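PDB 4Q7F: 5' nucleotidase family protein from Staphylococcus aureus subsp. aureus, which belongs to the 5'-nucleotidase family, joining a metal-binding calcineurin-like phosphoesterase domain to a 5'-nucleotidase C-terminal domain. Local coordinates for residues L131-D139 against S178-I187; D154-T164 against H198-H207. All coordinates share one frame; numbering follows the deposited sequence. Where two conformers were deposited one is given.

Interaction 1: L131-D139 against S178-I187; sequences LCANIYEND and SLTFHSAFEI
With chi1 at 69°, Asn134 holds its amide between its own backbone N and carbonyl carbon, and from there ND2 reaches His182 O at 2.8 Å; His182, with CG turned beside its backbone N (chi1 -59°), brings its ring to Tyr136. The two groups sit at the end of an antiparallel pairing, strand 135-137 against strand 179-181, in a small three-stranded sheet of the calcineurin-like phosphoesterase domain. Asn134 grips His182 twice, because its backbone O also accepts His182 N in a nearly straight bond. Its ND2 has a second acceptor in Thr163 O, so the amide bridges two parts of the domain. Tyr136 and Thr180 form the hydrogen-bonded pair, each N bonded to the other's O; the bond from Asn138 N to Ser178 O at the far end is weak.

On the face carrying Ile135, Glu137, Phe181 and Leu179, Ile135 CG1 lies 3.8 Å from Phe181 CD2, and Leu179 CD2 packs on the aliphatic part of Glu137, whose carboxylate pairs with Lys120. Beyond the strand, Ile187 from the first turn of helix 184-198 puts CG1 3.6 Å from Asn134 CB. On the face of Tyr136 and Thr180, an offset edge-to-face pair forms, the edge of the His182 ring toward the face of Tyr136, planes at 75°, with His182 CD2 3.6 Å from Tyr136 CD1.

Interaction 2: D154-T164 against H198-H207; sequences DQTVGVIGLTT and HADIIVVCYH. With MG (magnesium ion), chain B.
Thr156 N donates to Asp200 OD2 at 3.0 Å, using the lone pair that faces away from the other carboxylate oxygen, and Thr156 O answers by accepting from both Asp200 N and Ile201 N. Asp200 can do this because chi1 of -57° sets its carboxylate beside its own backbone N; a water also donates to OD2. From here strands 155-163 and 201-207 run side by side in parallel, neighbours in the six-stranded mixed sheet of the phosphoesterase domain, with helix 184-198 leading into the second strand.

The side chains divide between two faces. On one, Val157 and Val159 each extend CG1 opposite their backbone N (chi1 179° and -175°), which carries it forward along the sheet: Val157 CG1 meets Val203 CG2 at 3.9 Å, and Val159 CG1 comes within 4.2 Å of Cys205 SG. On the other, Ile160 CG2 lies beside Val204 CG2, the two chains pointing the same way, while Leu162 CD1 crosses to Val204 CG1. Gly158 leaves its position there to the methyl of Ala199, whose CB lies 3.6 Å from Gly158 N. Further along, the edge of the Tyr206 ring meets Leu162 O, with Tyr206 CD1 3.8 Å from that oxygen, and its hydroxyl bonds to Glu228 N.

At the C-terminal end His207 N is held by Leu162 O, and His207 O takes Thr164 N. The imidazole binds the magnesium ion in its ring plane through NE2, a rather long bond of 2.6 Å, in a site completed by Asp72, Asn109, His247 and a water. Since His207 ND1 bonds to Asn70 O, ring rotation is fixed from both nitrogens, consistent with an apolar, regularly bonded strand pair that sets the orientation of this metal ligand.

Both contacts are beta pairings in the phosphoesterase domain, but interaction 2 lies in the buried interior of a large sheet, whereas interaction 1 is a short, partly exposed pairing in a small one. Parallel strands and branched aliphatic side chains dominate interaction 2, and it ends in a metal ligand; interaction 1 is antiparallel and mixes apolar packing with an amide and an aromatic pair. They meet directly: Ala133 N probably bonds to Gly161 O, and Ala184 CB packs 3.5 Å from Tyr206 CE1. Helix 184-198 belongs to both, since it starts in segment 178-187 and runs on to the start of segment 198-207.

Interaction 1: L131-D139 against S178-I187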
loop_
_atom_site.group_PDB
_atom_site.type_symbol
_atom_site.label_atom_id
_atom_site.label_comp_id
_atom_site.label_asym_id
_atom_site.label_seq_id
_atom_site.Cartn_x
_atom_site.Cartn_y
_atom_site.Cartn_z
ATOM N N LEU A 131 -4.125 -18.078 -3.287
ATOM C CA LEU A 131 -4.687 -18.232 -4.624
ATOM C C LEU A 131 -4.448 -16.996 -5.480
ATOM O O LEU A 131 -4.844 -15.901 -5.097
ATOM C CB LEU A 131 -6.187 -18.513 -4.522
ATOM C CG LEU A 131 -6.567 -19.783 -3.733
ATOM C CD1 LEU A 131 -8.078 -19.838 -3.548
ATOM C CD2 LEU A 131 -6.075 -21.042 -4.424
ATOM N N CYS A 132 -3.778 -17.187 -6.615
ATOM C CA CYS A 132 -3.512 -16.083 -7.569
ATOM C C CYS A 132 -3.556 -16.635 -8.982
ATOM O O CYS A 132 -2.600 -17.261 -9.441
ATOM C CB CYS A 132 -2.168 -15.439 -7.302
ATOM S SG CYS A 132 -1.865 -14.041 -8.409
ATOM N N ALA A 133 -4.664 -16.398 -9.677
ATOM C CA ALA A 133 -4.835 -16.923 -11.032
ATOM C C ALA A 133 -4.282 -16.050 -12.171
ATOM O O ALA A 133 -4.153 -16.515 -13.318
ATOM C CB ALA A 133 -6.317 -17.208 -11.272
ATOM N N ASN A 134 -3.914 -14.810 -11.878
ATOM C CA ASN A 134 -3.475 -13.925 -12.954
ATOM C C ASN A 134 -2.019 -13.443 -12.942
ATOM O O ASN A 134 -1.652 -12.533 -13.699
ATOM C CB ASN A 134 -4.436 -12.741 -13.048
ATOM C CG ASN A 134 -4.336 -11.811 -11.867
ATOM O OD1 ASN A 134 -4.124 -12.243 -10.746
ATOM N ND2 ASN A 134 -4.473 -10.516 -12.121
ATOM N N ILE A 135 -1.181 -14.032 -12.100
ATOM C CA ILE A 135 0.238 -13.684 -12.078
ATOM C C ILE A 135 0.975 -14.949 -12.429
ATOM O O ILE A 135 0.906 -15.957 -11.693
ATOM C CB ILE A 135 0.728 -13.167 -10.716
ATOM C CG1 ILE A 135 0.051 -11.844 -10.381
ATOM C CG2 ILE A 135 2.241 -12.986 -10.734
ATOM C CD1 ILE A 135 0.507 -11.213 -9.079
ATOM N N TYR A 136 1.655 -14.923 -13.567
ATOM C CA TYR A 136 2.398 -16.084 -14.039
ATOM C C TYR A 136 3.892 -15.945 -13.846
ATOM O O TYR A 136 4.467 -14.838 -13.977
ATOM C CB TYR A 136 2.114 -16.321 -15.526
ATOM C CG TYR A 136 0.833 -17.065 -15.835
ATOM C CD1 TYR A 136 -0.412 -16.569 -15.452
ATOM C CD2 TYR A 136 0.865 -18.245 -16.571
ATOM C CE1 TYR A 136 -1.584 -17.259 -15.756
ATOM C CE2 TYR A 136 -0.297 -18.925 -16.895
ATOM C CZ TYR A 136 -1.517 -18.432 -16.487
ATOM O OH TYR A 136 -2.662 -19.135 -16.819
ATOM N N GLU A 137 4.517 -17.067 -13.532
ATOM C CA GLU A 137 5.958 -17.150 -13.440
ATOM C C GLU A 137 6.322 -18.123 -14.566
ATOM O O GLU A 137 5.988 -19.312 -14.509
ATOM C CB GLU A 137 6.390 -17.682 -12.096
ATOM C CG GLU A 137 7.895 -17.761 -11.952
ATOM C CD GLU A 137 8.325 -18.470 -10.687
ATOM O OE1 GLU A 137 7.620 -19.385 -10.218
ATOM O OE2 GLU A 137 9.403 -18.142 -10.187
ATOM N N ASN A 138 6.991 -17.612 -15.591
ATOM C CA ASN A 138 7.307 -18.396 -16.769
ATOM C C ASN A 138 5.979 -18.827 -17.427
ATOM O O ASN A 138 5.144 -17.960 -17.725
ATOM C CB ASN A 138 8.281 -19.552 -16.459
ATOM C CG ASN A 138 9.649 -19.054 -16.006
ATOM O OD1 ASN A 138 10.083 -17.953 -16.364
ATOM N ND2 ASN A 138 10.342 -19.872 -15.230
ATOM N N ASP A 139 5.751 -20.122 -17.599
ATOM C CA ASP A 139 4.543 -20.573 -18.284
ATOM C C ASP A 139 3.483 -21.220 -17.381
ATOM O O ASP A 139 2.737 -22.089 -17.814
ATOM C CB ASP A 139 4.943 -21.497 -19.453
ATOM C CG ASP A 139 5.843 -20.792 -20.467
ATOM O OD1 ASP A 139 5.793 -19.546 -20.564
ATOM O OD2 ASP A 139 6.595 -21.484 -21.179
ATOM N N SER A 178 10.833 -12.210 -13.836
ATOM C CA SER A 178 10.377 -13.454 -14.462
ATOM C C SER A 178 8.855 -13.593 -14.481
ATOM O O SER A 178 8.321 -14.625 -14.910
ATOM C CB SER A 178 10.951 -14.641 -13.686
ATOM O OG SER A 178 10.515 -14.607 -12.331
ATOM N N LEU A 179 8.155 -12.551 -14.047
ATOM C CA LEU A 179 6.715 -12.622 -13.910
ATOM C C LEU A 179 5.951 -11.915 -15.001
ATOM O O LEU A 179 6.421 -10.948 -15.582
ATOM C CB LEU A 179 6.289 -12.007 -12.552
ATOM C CG LEU A 179 7.024 -12.510 -11.298
ATOM C CD1 LEU A 179 6.424 -11.861 -10.057
ATOM C CD2 LEU A 179 6.984 -14.017 -11.186
ATOM N N THR A 180 4.731 -12.385 -15.208
ATOM C CA THR A 180 3.799 -11.816 -16.161
ATOM C C THR A 180 2.492 -11.538 -15.408
ATOM O O THR A 180 1.946 -12.441 -14.755
ATOM C CB THR A 180 3.541 -12.801 -17.300
ATOM O OG1 THR A 180 4.797 -13.153 -17.888
ATOM C CG2 THR A 180 2.626 -12.191 -18.356
ATOM N N PHE A 181 2.005 -10.300 -15.504
ATOM C CA PHE A 181 0.783 -9.870 -14.823
ATOM C C PHE A 181 -0.363 -9.694 -15.795
ATOM O O PHE A 181 -0.339 -8.806 -16.637
ATOM C CB PHE A 181 1.032 -8.552 -14.089
ATOM C CG PHE A 181 2.203 -8.609 -13.172
ATOM C CD1 PHE A 181 3.489 -8.409 -13.664
ATOM C CD2 PHE A 181 2.040 -8.899 -11.837
ATOM C CE1 PHE A 181 4.589 -8.500 -12.825
ATOM C CE2 PHE A 181 3.132 -8.992 -10.994
ATOM C CZ PHE A 181 4.406 -8.786 -11.487
ATOM N N HIS A 182 -1.397 -10.512 -15.665
ATOM C CA HIS A 182 -2.530 -10.406 -16.574
ATOM C C HIS A 182 -3.706 -9.647 -15.956
ATOM O O HIS A 182 -3.897 -9.642 -14.733
ATOM C CB HIS A 182 -2.988 -11.808 -16.996
ATOM C CG HIS A 182 -1.921 -12.613 -17.667
ATOM N ND1 HIS A 182 -1.726 -12.602 -19.030
ATOM C CD2 HIS A 182 -0.999 -13.465 -17.163
ATOM C CE1 HIS A 182 -0.717 -13.398 -19.337
ATOM N NE2 HIS A 182 -0.263 -13.939 -18.221
ATOM N N SER A 183 -4.481 -8.986 -16.815
ATOM C CA SER A 183 -5.688 -8.287 -16.387
ATOM C C SER A 183 -6.589 -9.206 -15.546
ATOM O O SER A 183 -6.891 -10.323 -15.970
ATOM C CB SER A 183 -6.480 -7.856 -17.614
ATOM O OG SER A 183 -7.811 -7.531 -17.260
ATOM N N ALA A 184 -7.025 -8.729 -14.381
ATOM C CA ALA A 184 -7.911 -9.502 -13.513
ATOM C C ALA A 184 -9.252 -9.690 -14.204
ATOM O O ALA A 184 -9.875 -10.734 -14.071
ATOM C CB ALA A 184 -8.100 -8.820 -12.171
ATOM N N PHE A 185 -9.679 -8.691 -14.963
ATOM C CA PHE A 185 -10.929 -8.790 -15.702
ATOM C C PHE A 185 -10.872 -9.920 -16.725
ATOM O O PHE A 185 -11.816 -10.716 -16.843
ATOM C CB PHE A 185 -11.220 -7.479 -16.442
ATOM C CG PHE A 185 -12.473 -7.518 -17.273
ATOM C CD1 PHE A 185 -12.482 -8.148 -18.502
ATOM C CD2 PHE A 185 -13.638 -6.923 -16.824
ATOM C CE1 PHE A 185 -13.633 -8.197 -19.266
ATOM C CE2 PHE A 185 -14.791 -6.957 -17.590
ATOM C CZ PHE A 185 -14.789 -7.598 -18.812
ATOM N N GLU A 186 -9.777 -9.973 -17.484
ATOM C CA GLU A 186 -9.629 -10.980 -18.546
ATOM C C GLU A 186 -9.537 -12.397 -18.001
ATOM O O GLU A 186 -10.143 -13.311 -18.550
ATOM C CB GLU A 186 -8.415 -10.693 -19.422
ATOM C CG GLU A 186 -8.504 -9.385 -20.191
ATOM C CD GLU A 186 -7.290 -9.136 -21.061
ATOM O OE1 GLU A 186 -6.492 -10.081 -21.276
ATOM O OE2 GLU A 186 -7.145 -7.990 -21.534
ATOM N N ILE A 187 -8.771 -12.584 -16.935
ATOM C CA ILE A 187 -8.643 -13.919 -16.349
ATOM C C ILE A 187 -9.987 -14.363 -15.756
ATOM O O ILE A 187 -10.377 -15.529 -15.883
ATOM C CB ILE A 187 -7.506 -13.980 -15.319
ATOM C CG1 ILE A 187 -6.168 -13.687 -16.000
ATOM C CG2 ILE A 187 -7.464 -15.339 -14.637
ATOM C CD1 ILE A 187 -5.848 -14.568 -17.198
#

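Interaction 2: D154-T164 against H198-H207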
loop_
_atom_site.group_PDB
_atom_site.type_symbol
_atom_site.label_atom_id
_atom_site.label_comp_id
_atom_site.label_asym_id
_atom_site.label_seq_id
_atom_site.Cartn_x
_atom_site.Cartn_y
_atom_site.Cartn_z
ATOM N N ASP A 154 -25.105 -29.959 -0.504
ATOM C CA ASP A 154 -25.092 -30.521 -1.854
ATOM C C ASP A 154 -24.732 -29.479 -2.932
ATOM O O ASP A 154 -24.991 -29.686 -4.117
ATOM C CB ASP A 154 -26.440 -31.188 -2.165
ATOM C CG ASP A 154 -27.626 -30.248 -1.986
ATOM O OD1 ASP A 154 -27.423 -29.072 -1.604
ATOM O OD2 ASP A 154 -28.769 -30.689 -2.224
ATOM N N GLN A 155 -24.157 -28.358 -2.502
ATOM C CA GLN A 155 -23.741 -27.286 -3.406
ATOM C C GLN A 155 -22.219 -27.220 -3.437
ATOM O O GLN A 155 -21.548 -27.805 -2.585
ATOM C CB GLN A 155 -24.263 -25.930 -2.920
ATOM C CG GLN A 155 -25.771 -25.803 -2.762
ATOM C CD GLN A 155 -26.538 -26.098 -4.039
ATOM O OE1 GLN A 155 -26.745 -27.253 -4.401
ATOM N NE2 GLN A 155 -27.011 -25.050 -4.696
ATOM N N THR A 156 -21.678 -26.520 -4.428
ATOM C CA THR A 156 -20.246 -26.326 -4.527
ATOM C C THR A 156 -19.936 -24.859 -4.614
ATOM O O THR A 156 -20.614 -24.107 -5.321
ATOM C CB THR A 156 -19.649 -27.056 -5.743
ATOM O OG1 THR A 156 -19.790 -28.465 -5.562
ATOM C CG2 THR A 156 -18.167 -26.724 -5.900
ATOM N N VAL A 157 -18.931 -24.452 -3.849
ATOM C CA VAL A 157 -18.436 -23.088 -3.881
ATOM C C VAL A 157 -17.127 -23.083 -4.661
ATOM O O VAL A 157 -16.284 -23.948 -4.452
ATOM C CB VAL A 157 -18.136 -22.549 -2.469
ATOM C CG1 VAL A 157 -17.600 -21.125 -2.562
ATOM C CG2 VAL A 157 -19.379 -22.613 -1.607
ATOM N N GLY A 158 -16.965 -22.099 -5.547
ATOM C CA GLY A 158 -15.755 -21.937 -6.330
ATOM C C GLY A 158 -15.123 -20.603 -5.978
ATOM O O GLY A 158 -15.803 -19.574 -5.966
ATOM N N VAL A 159 -13.832 -20.622 -5.671
ATOM C CA VAL A 159 -13.135 -19.412 -5.284
ATOM C C VAL A 159 -11.992 -19.124 -6.237
ATOM O O VAL A 159 -11.192 -20.000 -6.554
ATOM C CB VAL A 159 -12.552 -19.512 -3.858
ATOM C CG1 VAL A 159 -11.941 -18.180 -3.449
ATOM C CG2 VAL A 159 -13.624 -19.901 -2.870
ATOM N N ILE A 160 -11.926 -17.894 -6.714
ATOM C CA ILE A 160 -10.836 -17.507 -7.575
ATOM C C ILE A 160 -10.120 -16.307 -6.966
ATOM O O ILE A 160 -10.764 -15.335 -6.573
ATOM C CB ILE A 160 -11.298 -17.199 -9.019
ATOM C CG1 ILE A 160 -10.088 -16.835 -9.882
ATOM C CG2 ILE A 160 -12.325 -16.072 -9.056
ATOM C CD1 ILE A 160 -10.407 -16.739 -11.370
ATOM N N GLY A 161 -8.790 -16.409 -6.876
ATOM C CA GLY A 161 -7.933 -15.347 -6.354
ATOM C C GLY A 161 -7.281 -14.560 -7.482
ATOM O O GLY A 161 -6.733 -15.123 -8.430
ATOM N N LEU A 162 -7.344 -13.246 -7.373
ATOM C CA LEU A 162 -6.813 -12.344 -8.380
ATOM C C LEU A 162 -6.101 -11.194 -7.726
ATOM O O LEU A 162 -6.434 -10.803 -6.598
ATOM C CB LEU A 162 -7.949 -11.809 -9.243
ATOM C CG LEU A 162 -8.615 -12.863 -10.121
ATOM C CD1 LEU A 162 -9.993 -12.431 -10.618
ATOM C CD2 LEU A 162 -7.689 -13.241 -11.264
ATOM N N THR A 163 -5.131 -10.640 -8.452
ATOM C CA THR A 163 -4.312 -9.552 -7.947
ATOM C C THR A 163 -4.209 -8.398 -8.963
ATOM O O THR A 163 -4.185 -8.604 -10.180
ATOM C CB THR A 163 -2.892 -10.078 -7.632
ATOM O OG1 THR A 163 -2.953 -11.132 -6.644
ATOM C CG2 THR A 163 -2.013 -8.965 -7.111
ATOM N N THR A 164 -4.183 -7.183 -8.462
ATOM C CA THR A 164 -3.987 -6.001 -9.353
ATOM C C THR A 164 -2.816 -6.232 -10.333
ATOM O O THR A 164 -1.700 -6.632 -9.945
ATOM C CB THR A 164 -3.781 -4.717 -8.537
ATOM O OG1 THR A 164 -3.528 -3.595 -9.426
ATOM C CG2 THR A 164 -2.616 -4.878 -7.560
ATOM N N HIS A 198 -18.584 -26.060 -12.696
ATOM C CA HIS A 198 -18.177 -26.823 -11.533
ATOM C C HIS A 198 -18.910 -26.389 -10.251
ATOM O O HIS A 198 -19.170 -27.224 -9.390
ATOM C CB HIS A 198 -16.651 -26.697 -11.356
ATOM C CG HIS A 198 -16.037 -27.788 -10.530
ATOM N ND1 HIS A 198 -16.182 -27.869 -9.160
ATOM C CD2 HIS A 198 -15.255 -28.837 -10.885
ATOM C CE1 HIS A 198 -15.533 -28.929 -8.709
ATOM N NE2 HIS A 198 -14.962 -29.535 -9.736
ATOM N N ALA A 199 -19.288 -25.110 -10.148
ATOM C CA ALA A 199 -19.879 -24.584 -8.903
ATOM C C ALA A 199 -21.207 -23.834 -9.002
ATOM O O ALA A 199 -21.559 -23.283 -10.036
ATOM C CB ALA A 199 -18.858 -23.684 -8.212
ATOM N N ASP A 200 -21.915 -23.815 -7.878
ATOM C CA ASP A 200 -23.199 -23.133 -7.739
ATOM C C ASP A 200 -22.995 -21.740 -7.172
ATOM O O ASP A 200 -23.774 -20.829 -7.458
ATOM C CB ASP A 200 -24.091 -23.915 -6.794
ATOM C CG ASP A 200 -24.301 -25.340 -7.247
ATOM O OD1 ASP A 200 -24.990 -25.548 -8.267
ATOM O OD2 ASP A 200 -23.793 -26.245 -6.562
ATOM N N ILE A 201 -21.956 -21.590 -6.350
ATOM C CA ILE A 201 -21.617 -20.307 -5.737
ATOM C C ILE A 201 -20.202 -19.905 -6.119
ATOM O O ILE A 201 -19.265 -20.711 -6.023
ATOM C CB ILE A 201 -21.724 -20.371 -4.200
ATOM C CG1 ILE A 201 -23.150 -20.740 -3.782
ATOM C CG2 ILE A 201 -21.302 -19.039 -3.573
ATOM C CD1 ILE A 201 -24.196 -19.706 -4.155
ATOM N N ILE A 202 -20.053 -18.648 -6.532
ATOM C CA ILE A 202 -18.764 -18.107 -6.952
ATOM C C ILE A 202 -18.326 -16.943 -6.075
ATOM O O ILE A 202 -19.083 -16.001 -5.843
ATOM C CB ILE A 202 -18.817 -17.675 -8.423
ATOM C CG1 ILE A 202 -18.975 -18.938 -9.289
ATOM C CG2 ILE A 202 -17.552 -16.905 -8.799
ATOM C CD1 ILE A 202 -19.399 -18.682 -10.707
ATOM N N VAL A 203 -17.087 -17.040 -5.605
ATOM C CA VAL A 203 -16.474 -16.057 -4.745
ATOM C C VAL A 203 -15.199 -15.586 -5.408
ATOM O O VAL A 203 -14.316 -16.384 -5.711
ATOM C CB VAL A 203 -16.096 -16.673 -3.376
ATOM C CG1 VAL A 203 -15.408 -15.653 -2.469
ATOM C CG2 VAL A 203 -17.321 -17.255 -2.693
ATOM N N VAL A 204 -15.128 -14.286 -5.668
ATOM C CA VAL A 204 -13.952 -13.682 -6.236
ATOM C C VAL A 204 -13.199 -12.939 -5.136
ATOM O O VAL A 204 -13.785 -12.073 -4.460
ATOM C CB VAL A 204 -14.312 -12.652 -7.330
ATOM C CG1 VAL A 204 -13.048 -11.968 -7.814
ATOM C CG2 VAL A 204 -15.041 -13.320 -8.487
ATOM N N CYS A 205 -11.928 -13.280 -4.933
ATOM C CA CYS A 205 -11.088 -12.565 -3.964
ATOM C C CYS A 205 -10.037 -11.831 -4.769
ATOM O O CYS A 205 -9.049 -12.410 -5.222
ATOM C CB CYS A 205 -10.426 -13.468 -2.939
ATOM S SG CYS A 205 -11.575 -14.324 -1.855
ATOM N N TYR A 206 -10.271 -10.539 -4.936
ATOM C CA TYR A 206 -9.430 -9.683 -5.739
ATOM C C TYR A 206 -8.673 -8.685 -4.905
ATOM O O TYR A 206 -9.279 -7.871 -4.219
ATOM C CB TYR A 206 -10.352 -8.958 -6.720
ATOM C CG TYR A 206 -9.734 -7.873 -7.577
ATOM C CD1 TYR A 206 -8.541 -8.077 -8.268
ATOM C CD2 TYR A 206 -10.411 -6.676 -7.779
ATOM C CE1 TYR A 206 -8.020 -7.088 -9.094
ATOM C CE2 TYR A 206 -9.901 -5.690 -8.592
ATOM C CZ TYR A 206 -8.709 -5.897 -9.250
ATOM O OH TYR A 206 -8.226 -4.901 -10.058
ATOM N N HIS A 207 -7.343 -8.767 -4.912
ATOM C CA HIS A 207 -6.587 -7.776 -4.223
ATOM C C HIS A 207 -6.489 -6.583 -5.177
ATOM O O HIS A 207 -5.520 -6.438 -5.883
ATOM C CB HIS A 207 -5.200 -8.204 -3.835
ATOM C CG HIS A 207 -4.530 -7.173 -2.997
ATOM N ND1 HIS A 207 -4.685 -7.127 -1.636
ATOM C CD2 HIS A 207 -3.823 -6.070 -3.333
ATOM C CE1 HIS A 207 -4.039 -6.085 -1.154
ATOM N NE2 HIS A 207 -3.513 -5.426 -2.161
HETATM MG MG MG B . -2.177 -3.240 -2.197
HETATM O O HOH W 1 -24.089 -28.740 -7.271
HETATM O O HOH W 2 -2.489 -1.267 -1.020
#